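Local coordinates for probable leucine/isoleucine/valine-binding protein (Rhodopirellula baltica, PDB 4KV7) that probably binds branched-chain amino acids or related small ligands as the periplasmic solute-binding component of an ABC transport system, at residues A219-G224 against Q244-S249; V268-V273 against S358-V363. The protein carries 1 engineered substitution. All coordinates share one frame; numbering follows the deposited sequence.

Interaction 1 of 2, residues A219-G224 against Q244-S249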
ATOM      1  N   ALA A 219       9.725 -14.437 -15.850  1.00 12.74           N
ATOM      2  CA  ALA A 219       9.460 -13.487 -14.790  1.00 12.21           C
ATOM      3  C   ALA A 219       8.042 -13.723 -14.328  1.00 12.17           C
ATOM      4  O   ALA A 219       7.153 -13.969 -15.153  1.00 12.86           O
ATOM      5  CB  ALA A 219       9.607 -12.053 -15.305  1.00 14.97           C
ATOM      6  N   VAL A 220       7.827 -13.651 -13.020  1.00 11.15           N
ATOM      7  CA  VAL A 220       6.494 -13.779 -12.453  1.00 11.34           C
ATOM      8  C   VAL A 220       6.223 -12.576 -11.563  1.00 10.34           C
ATOM      9  O   VAL A 220       6.902 -12.359 -10.555  1.00 11.43           O
ATOM     10  CB  VAL A 220       6.327 -15.080 -11.642  1.00 11.65           C
ATOM     11  CG1 VAL A 220       4.967 -15.126 -10.976  1.00 12.79           C
ATOM     12  CG2 VAL A 220       6.510 -16.292 -12.543  1.00 13.73           C
ATOM     13  N   ILE A 221       5.228 -11.789 -11.960  1.00  9.55           N
ATOM     14  CA  ILE A 221       4.763 -10.637 -11.205  1.00 10.20           C
ATOM     15  C   ILE A 221       3.699 -11.109 -10.226  1.00  8.88           C
ATOM     16  O   ILE A 221       2.674 -11.686 -10.613  1.00  9.79           O
ATOM     17  CB  ILE A 221       4.245  -9.528 -12.157  1.00 10.16           C
ATOM     18  CG1 ILE A 221       5.424  -8.945 -12.944  1.00 10.40           C
ATOM     19  CG2 ILE A 221       3.535  -8.429 -11.378  1.00  9.97           C
ATOM     20  CD1 ILE A 221       5.039  -8.024 -14.111  1.00 11.71           C
HETATM   21  N   MSE A 222       3.962 -10.867  -8.947  1.00  9.13           N
HETATM   22  CA  MSE A 222       3.105 -11.344  -7.865  1.00  9.42           C
HETATM   23  C   MSE A 222       2.221 -10.227  -7.337  1.00  9.57           C
HETATM   24  O   MSE A 222       2.706  -9.226  -6.787  1.00 10.52           O
HETATM   25  CB  MSE A 222       3.951 -11.922  -6.733  1.00 10.42           C
HETATM   26  CG  MSE A 222       4.867 -13.039  -7.193  1.00 11.87           C
HETATM   27 SE   MSE A 222       5.836 -13.956  -5.780  0.62 12.61          SE
HETATM   28  CE  MSE A 222       6.684 -12.405  -4.978  1.00 19.04           C
ATOM     29  N   VAL A 223       0.921 -10.406  -7.527  1.00  8.09           N
ATOM     30  CA  VAL A 223      -0.078  -9.456  -7.061  1.00  8.47           C
ATOM     31  C   VAL A 223      -0.868 -10.182  -5.973  1.00  8.61           C
ATOM     32  O   VAL A 223      -1.969 -10.686  -6.196  1.00  8.74           O
ATOM     33  CB  VAL A 223      -0.991  -8.973  -8.221  1.00  8.91           C
ATOM     34  CG1 VAL A 223      -1.891  -7.860  -7.741  1.00  9.37           C
ATOM     35  CG2 VAL A 223      -0.162  -8.515  -9.428  1.00  9.73           C
ATOM     36  N   GLY A 224      -0.255 -10.271  -4.799  1.00  8.27           N
ATOM     37  CA  GLY A 224      -0.792 -11.070  -3.724  1.00  8.89           C
ATOM     38  C   GLY A 224      -0.373 -10.531  -2.381  1.00  8.60           C
ATOM     39  O   GLY A 224      -0.004  -9.365  -2.274  1.00  8.40           O
ATOM     40  N   GLN A 244      12.508 -14.953 -12.377  1.00 16.27           N
ATOM     41  CA  GLN A 244      12.612 -13.731 -11.596  1.00 16.03           C
ATOM     42  C   GLN A 244      11.244 -13.423 -11.006  1.00 13.97           C
ATOM     43  O   GLN A 244      10.280 -13.225 -11.746  1.00 14.74           O
ATOM     44  CB  GLN A 244      13.054 -12.572 -12.483  1.00 16.38           C
ATOM     45  CG  GLN A 244      13.066 -11.228 -11.774  1.00 17.07           C
ATOM     46  CD  GLN A 244      14.122 -11.155 -10.688  1.00 16.85           C
ATOM     47  OE1 GLN A 244      15.314 -11.228 -10.969  1.00 19.81           O
ATOM     48  NE2 GLN A 244      13.689 -10.985  -9.442  1.00 15.82           N
ATOM     49  N   PHE A 245      11.153 -13.383  -9.678  1.00 13.28           N
ATOM     50  CA  PHE A 245       9.915 -13.004  -9.006  1.00 12.29           C
ATOM     51  C   PHE A 245       9.926 -11.514  -8.730  1.00 11.69           C
ATOM     52  O   PHE A 245      10.952 -10.965  -8.322  1.00 13.79           O
ATOM     53  CB  PHE A 245       9.749 -13.781  -7.696  1.00 13.46           C
ATOM     54  CG  PHE A 245       9.445 -15.238  -7.892  1.00 13.60           C
ATOM     55  CD1 PHE A 245       8.187 -15.635  -8.318  1.00 14.22           C
ATOM     56  CD2 PHE A 245      10.407 -16.206  -7.656  1.00 15.53           C
ATOM     57  CE1 PHE A 245       7.887 -16.963  -8.498  1.00 15.57           C
ATOM     58  CE2 PHE A 245      10.112 -17.543  -7.835  1.00 16.41           C
ATOM     59  CZ  PHE A 245       8.845 -17.920  -8.258  1.00 17.18           C
ATOM     60  N   LEU A 246       8.792 -10.866  -8.959  1.00 10.77           N
ATOM     61  CA  LEU A 246       8.647  -9.440  -8.667  1.00 10.64           C
ATOM     62  C   LEU A 246       7.374  -9.229  -7.870  1.00 12.08           C
ATOM     63  O   LEU A 246       6.292  -9.605  -8.322  1.00 17.55           O
ATOM     64  CB  LEU A 246       8.560  -8.600  -9.942  1.00 12.53           C
ATOM     65  CG  LEU A 246       9.732  -8.735 -10.919  1.00 11.78           C
ATOM     66  CD1 LEU A 246       9.461  -9.790 -11.992  1.00 13.21           C
ATOM     67  CD2 LEU A 246      10.055  -7.392 -11.555  1.00 14.69           C
ATOM     68  N   ALA A 247       7.489  -8.602  -6.704  1.00  9.73           N
ATOM     69  CA  ALA A 247       6.355  -8.391  -5.811  1.00  9.71           C
ATOM     70  C   ALA A 247       5.903  -6.943  -5.881  1.00  8.83           C
ATOM     71  O   ALA A 247       6.726  -6.023  -5.794  1.00  9.52           O
ATOM     72  CB  ALA A 247       6.759  -8.732  -4.392  1.00 10.43           C
ATOM     73  N   VAL A 248       4.602  -6.722  -6.006  1.00  8.02           N
ATOM     74  CA  VAL A 248       4.095  -5.357  -5.879  1.00  8.16           C
ATOM     75  C   VAL A 248       4.145  -4.921  -4.420  1.00  7.78           C
ATOM     76  O   VAL A 248       4.335  -5.739  -3.498  1.00  8.38           O
ATOM     77  CB  VAL A 248       2.674  -5.170  -6.462  1.00  8.83           C
ATOM     78  CG1 VAL A 248       2.656  -5.508  -7.956  1.00 10.36           C
ATOM     79  CG2 VAL A 248       1.643  -5.977  -5.699  1.00  9.55           C
ATOM     80  N   SER A 249       3.934  -3.630  -4.205  1.00  8.67           N
ATOM     81  CA  SER A 249       4.025  -3.020  -2.886  1.00  8.26           C
ATOM     82  C   SER A 249       3.204  -3.730  -1.814  1.00  8.33           C
ATOM     83  O   SER A 249       3.668  -3.931  -0.682  1.00  9.04           O
ATOM     84  CB  SER A 249       3.569  -1.567  -2.996  1.00  8.68           C
ATOM     85  OG  SER A 249       2.251  -1.525  -3.505  1.00  8.89           O
TER

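Interaction 2 of 2, residues V268-V273 against S358-V363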
ATOM      1  N   VAL A 268      12.685  -8.937  -6.513  1.00 11.00           N
ATOM      2  CA  VAL A 268      12.534  -7.495  -6.681  1.00 11.57           C
ATOM      3  C   VAL A 268      11.133  -7.121  -6.230  1.00 11.72           C
ATOM      4  O   VAL A 268      10.176  -7.832  -6.528  1.00 13.13           O
ATOM      5  CB  VAL A 268      12.757  -7.083  -8.148  1.00 12.94           C
ATOM      6  CG1 VAL A 268      12.377  -5.634  -8.384  1.00 13.99           C
ATOM      7  CG2 VAL A 268      14.212  -7.327  -8.548  1.00 14.14           C
ATOM      8  N   ALA A 269      11.007  -6.037  -5.480  1.00 10.44           N
ATOM      9  CA  ALA A 269       9.702  -5.609  -4.987  1.00 10.60           C
ATOM     10  C   ALA A 269       9.561  -4.106  -5.175  1.00 10.57           C
ATOM     11  O   ALA A 269      10.406  -3.333  -4.704  1.00 11.80           O
ATOM     12  CB  ALA A 269       9.520  -5.991  -3.505  1.00 11.51           C
ATOM     13  N   THR A 270       8.497  -3.684  -5.851  1.00  8.93           N
ATOM     14  CA  THR A 270       8.276  -2.266  -6.057  1.00  9.73           C
ATOM     15  C   THR A 270       7.586  -1.657  -4.843  1.00  9.12           C
ATOM     16  O   THR A 270       6.596  -2.202  -4.344  1.00 10.01           O
ATOM     17  CB  THR A 270       7.462  -1.984  -7.328  1.00  8.53           C
ATOM     18  OG1 THR A 270       6.327  -2.852  -7.382  1.00  9.59           O
ATOM     19  CG2 THR A 270       8.302  -2.224  -8.564  1.00 11.01           C
ATOM     20  N   GLN A 271       8.098  -0.520  -4.387  1.00  8.74           N
ATOM     21  CA  GLN A 271       7.524   0.202  -3.262  1.00  8.58           C
ATOM     22  C   GLN A 271       6.951   1.542  -3.688  1.00  8.44           C
ATOM     23  O   GLN A 271       7.363   2.119  -4.701  1.00  9.29           O
ATOM     24  CB  GLN A 271       8.578   0.414  -2.173  1.00  8.91           C
ATOM     25  CG  GLN A 271       9.310  -0.856  -1.745  1.00  9.84           C
ATOM     26  CD  GLN A 271       8.368  -1.969  -1.346  1.00  8.52           C
ATOM     27  OE1 GLN A 271       7.446  -1.763  -0.562  1.00  9.18           O
ATOM     28  NE2 GLN A 271       8.590  -3.158  -1.882  1.00  9.28           N
ATOM     29  N   VAL A 272       6.020   2.045  -2.885  1.00  8.22           N
ATOM     30  CA  VAL A 272       5.409   3.342  -3.116  1.00  8.50           C
ATOM     31  C   VAL A 272       5.960   4.401  -2.163  1.00  8.54           C
ATOM     32  O   VAL A 272       5.439   5.520  -2.097  1.00  9.10           O
ATOM     33  CB  VAL A 272       3.874   3.270  -3.026  1.00  8.79           C
ATOM     34  CG1 VAL A 272       3.325   2.354  -4.115  1.00 10.18           C
ATOM     35  CG2 VAL A 272       3.435   2.806  -1.637  1.00  9.61           C
ATOM     36  N   VAL A 273       7.018   4.034  -1.454  1.00  8.32           N
ATOM     37  CA  VAL A 273       7.741   4.908  -0.532  1.00  9.35           C
ATOM     38  C   VAL A 273       9.231   4.666  -0.759  1.00  9.36           C
ATOM     39  O   VAL A 273       9.615   3.603  -1.255  1.00  9.51           O
ATOM     40  CB  VAL A 273       7.396   4.594   0.951  1.00  9.11           C
ATOM     41  CG1 VAL A 273       5.928   4.905   1.236  1.00 10.22           C
ATOM     42  CG2 VAL A 273       7.722   3.142   1.294  1.00  9.89           C
ATOM     43  N   SER A 358       3.246   9.597  -7.955  1.00 10.93           N
ATOM     44  CA  SER A 358       3.297   8.505  -8.942  1.00 11.63           C
ATOM     45  C   SER A 358       4.624   7.759  -8.867  1.00 11.27           C
ATOM     46  O   SER A 358       4.914   6.915  -9.710  1.00 11.86           O
ATOM     47  CB  SER A 358       3.080   9.017 -10.371  1.00 12.90           C
ATOM     48  OG  SER A 358       1.721   9.340 -10.614  1.00 15.01           O
ATOM     49  N   LYS A 359       5.433   8.060  -7.856  1.00 11.05           N
ATOM     50  CA  LYS A 359       6.778   7.515  -7.800  1.00 11.55           C
ATOM     51  C   LYS A 359       6.785   6.064  -7.333  1.00 11.06           C
ATOM     52  O   LYS A 359       6.073   5.683  -6.397  1.00 10.52           O
ATOM     53  CB  LYS A 359       7.658   8.371  -6.898  1.00 14.87           C
ATOM     54  CG  LYS A 359       9.148   8.119  -7.045  1.00 20.12           C
ATOM     55  CD  LYS A 359       9.937   9.390  -6.750  1.00 22.04           C
ATOM     56  CE  LYS A 359      11.429   9.135  -6.717  1.00 26.76           C
ATOM     57  NZ  LYS A 359      12.165  10.351  -6.256  1.00 30.39           N
ATOM     58  N   VAL A 360       7.598   5.264  -8.007  1.00 11.81           N
ATOM     59  CA  VAL A 360       7.756   3.851  -7.696  1.00 12.06           C
ATOM     60  C   VAL A 360       9.233   3.624  -7.397  1.00 13.08           C
ATOM     61  O   VAL A 360      10.097   3.974  -8.214  1.00 13.93           O
ATOM     62  CB  VAL A 360       7.299   2.979  -8.880  1.00 12.35           C
ATOM     63  CG1 VAL A 360       7.627   1.510  -8.638  1.00 13.68           C
ATOM     64  CG2 VAL A 360       5.803   3.183  -9.145  1.00 13.73           C
ATOM     65  N   TRP A 361       9.520   3.061  -6.224  1.00 11.37           N
ATOM     66  CA  TRP A 361      10.880   2.807  -5.778  1.00 10.57           C
ATOM     67  C   TRP A 361      11.129   1.314  -5.739  1.00 10.69           C
ATOM     68  O   TRP A 361      10.701   0.647  -4.795  1.00 12.38           O
ATOM     69  CB  TRP A 361      11.067   3.321  -4.357  1.00 12.39           C
ATOM     70  CG  TRP A 361      11.275   4.795  -4.176  1.00 14.14           C
ATOM     71  CD1 TRP A 361      12.472   5.455  -4.135  1.00 16.26           C
ATOM     72  CD2 TRP A 361      10.268   5.787  -3.937  1.00 13.08           C
ATOM     73  NE1 TRP A 361      12.270   6.787  -3.898  1.00 16.48           N
ATOM     74  CE2 TRP A 361      10.923   7.020  -3.773  1.00 15.30           C
ATOM     75  CE3 TRP A 361       8.870   5.751  -3.856  1.00 12.19           C
ATOM     76  CZ2 TRP A 361      10.237   8.200  -3.524  1.00 16.57           C
ATOM     77  CZ3 TRP A 361       8.192   6.919  -3.602  1.00 14.09           C
ATOM     78  CH2 TRP A 361       8.871   8.131  -3.441  1.00 15.34           C
ATOM     79  N   PRO A 362      11.805   0.758  -6.753  1.00 12.13           N
ATOM     80  CA  PRO A 362      12.083  -0.682  -6.701  1.00 12.88           C
ATOM     81  C   PRO A 362      13.175  -1.009  -5.689  1.00 11.43           C
ATOM     82  O   PRO A 362      14.108  -0.229  -5.500  1.00 12.03           O
ATOM     83  CB  PRO A 362      12.554  -1.011  -8.120  1.00 16.63           C
ATOM     84  CG  PRO A 362      13.054   0.270  -8.661  1.00 17.57           C
ATOM     85  CD  PRO A 362      12.299   1.386  -7.989  1.00 13.70           C
ATOM     86  N   VAL A 363      13.045  -2.155  -5.028  1.00 10.76           N
ATOM     87  CA  VAL A 363      14.091  -2.634  -4.144  1.00 11.22           C
ATOM     88  C   VAL A 363      14.453  -4.061  -4.505  1.00 10.93           C
ATOM     89  O   VAL A 363      13.627  -4.811  -5.030  1.00 12.16           O
ATOM     90  CB  VAL A 363      13.716  -2.533  -2.637  1.00 12.17           C
ATOM     91  CG1 VAL A 363      13.318  -1.102  -2.270  1.00 13.72           C
ATOM     92  CG2 VAL A 363      12.624  -3.529  -2.255  1.00 14.96           C
TER
HETATM   93  O   HOH W   1       4.281   6.561  -4.517  1.00  9.96           O

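Interaction 1 of 2, residues A219-G224 against Q244-S249
A parallel beta-alpha-beta unit of the periplasmic binding protein fold supplies this contact: strand 219-223 runs into helix 226-238, and the chain returns as strand 244-247 beside the first. The two strand axes diverge by 19° and come within 4.7 Å. Four backbone hydrogen bonds join them, V220 N to Q244 O, L246 N to V220 O, M222 N to L246 O and V248 N to M222 O. The third is the shortest, M222 N to L246 O at 2.7 Å and nearly along the C=O axis; the last, V248 N to M222 O, stretches to 3.2 Å although it is just as straight.

V220, M222, F245 and A247 share the face turned to helix 226-238. The selenomethionine M222 has CG anti to its carbonyl carbon. With chi2 extended, M222 SE reaches F245 CD1 at 3.8 Å in an oblique Met-aromatic contact; the bend at chi3 (-55°) then turns M222 CE to A247 CB at 3.7 Å. V220 CB meets the same CD1 corner of the ring, and L232 and A236 of the helix also touch F245. On the other face, L246 CD1 touches both A219 CB and I221 CG1, with M145 of helix 138-151 against both I221 and L246. At the start of strand 244-247, the partly exposed Q244 bonds through NE2 to G266 O and to its own neighbour F245 O, the latter at 3.0 Å from above the carbonyl plane.

Interaction 2 of 2, residues V268-V273 against S358-V363
The indole of W361 lies across the backbone at the end of strand 268-271, with CG anti to its own carbonyl carbon (chi1 -79°). One face carries the carbonyl group of V273, whose C atom is 3.3 Å from W361 CE3; the opposite face carries K359 CG, so the ring is sandwiched near its rim. Its CZ3 corner reaches V272 O at 3.4 Å. An alanine here would remove the ring from between K359 CG and the V273 carbonyl, and would probably leave the 272-273 backbone less firmly held.

Further along the same face, Q271 and V363 cross at about a right angle, Q271 CG meeting V363 CG1 at 4.0 Å. V363 CG2, in the crowded position between backbone N and carbonyl carbon, presses on A269 O at 3.3 Å. On the other face, the side chains of V360 and T270 cross obliquely, V360 CG1 touching T270 CB at 3.7 Å.

The strands themselves run antiparallel. A269-V363 and Q271-W361 are hydrogen-bonded pairs, each with two N-H...O bonds, and T270-P362 is the non-hydrogen-bonded pair between them. A water donates to both V272 O and K359 O, bridging the loop residues just past the paired strands.

In the sheet, strand 268-271 lies between 244-247 and 361-365. Helix 253-260 packs on A269 and Q271, helix 301-319 on Q271 and V273, and helix 138-151 on T270, whose OG1 bonds E141.

Overall arrangement
Both contacts belong to one mixed sheet, in which 219-223, 244-247, 268-271 and 361-365 are successive neighbours across the sheet; the centres of the two interactions lie about 12 Å apart. The seam between them is strand 244-247 against 268-271, where A247 N is 2.8 Å from V268 O and A247 O is 2.9 Å from T270 N, both probable hydrogen bonds. Interaction 1 is all parallel, whereas interaction 2 marks the change to antiparallel, made by a strand returning from much later in the chain. E141 of helix 138-151 ties the pair together, its carboxylate bonding S249 OG through one oxygen and T270 OG1 through the other. S249 CB also packs on T270 O at 3.4 Å.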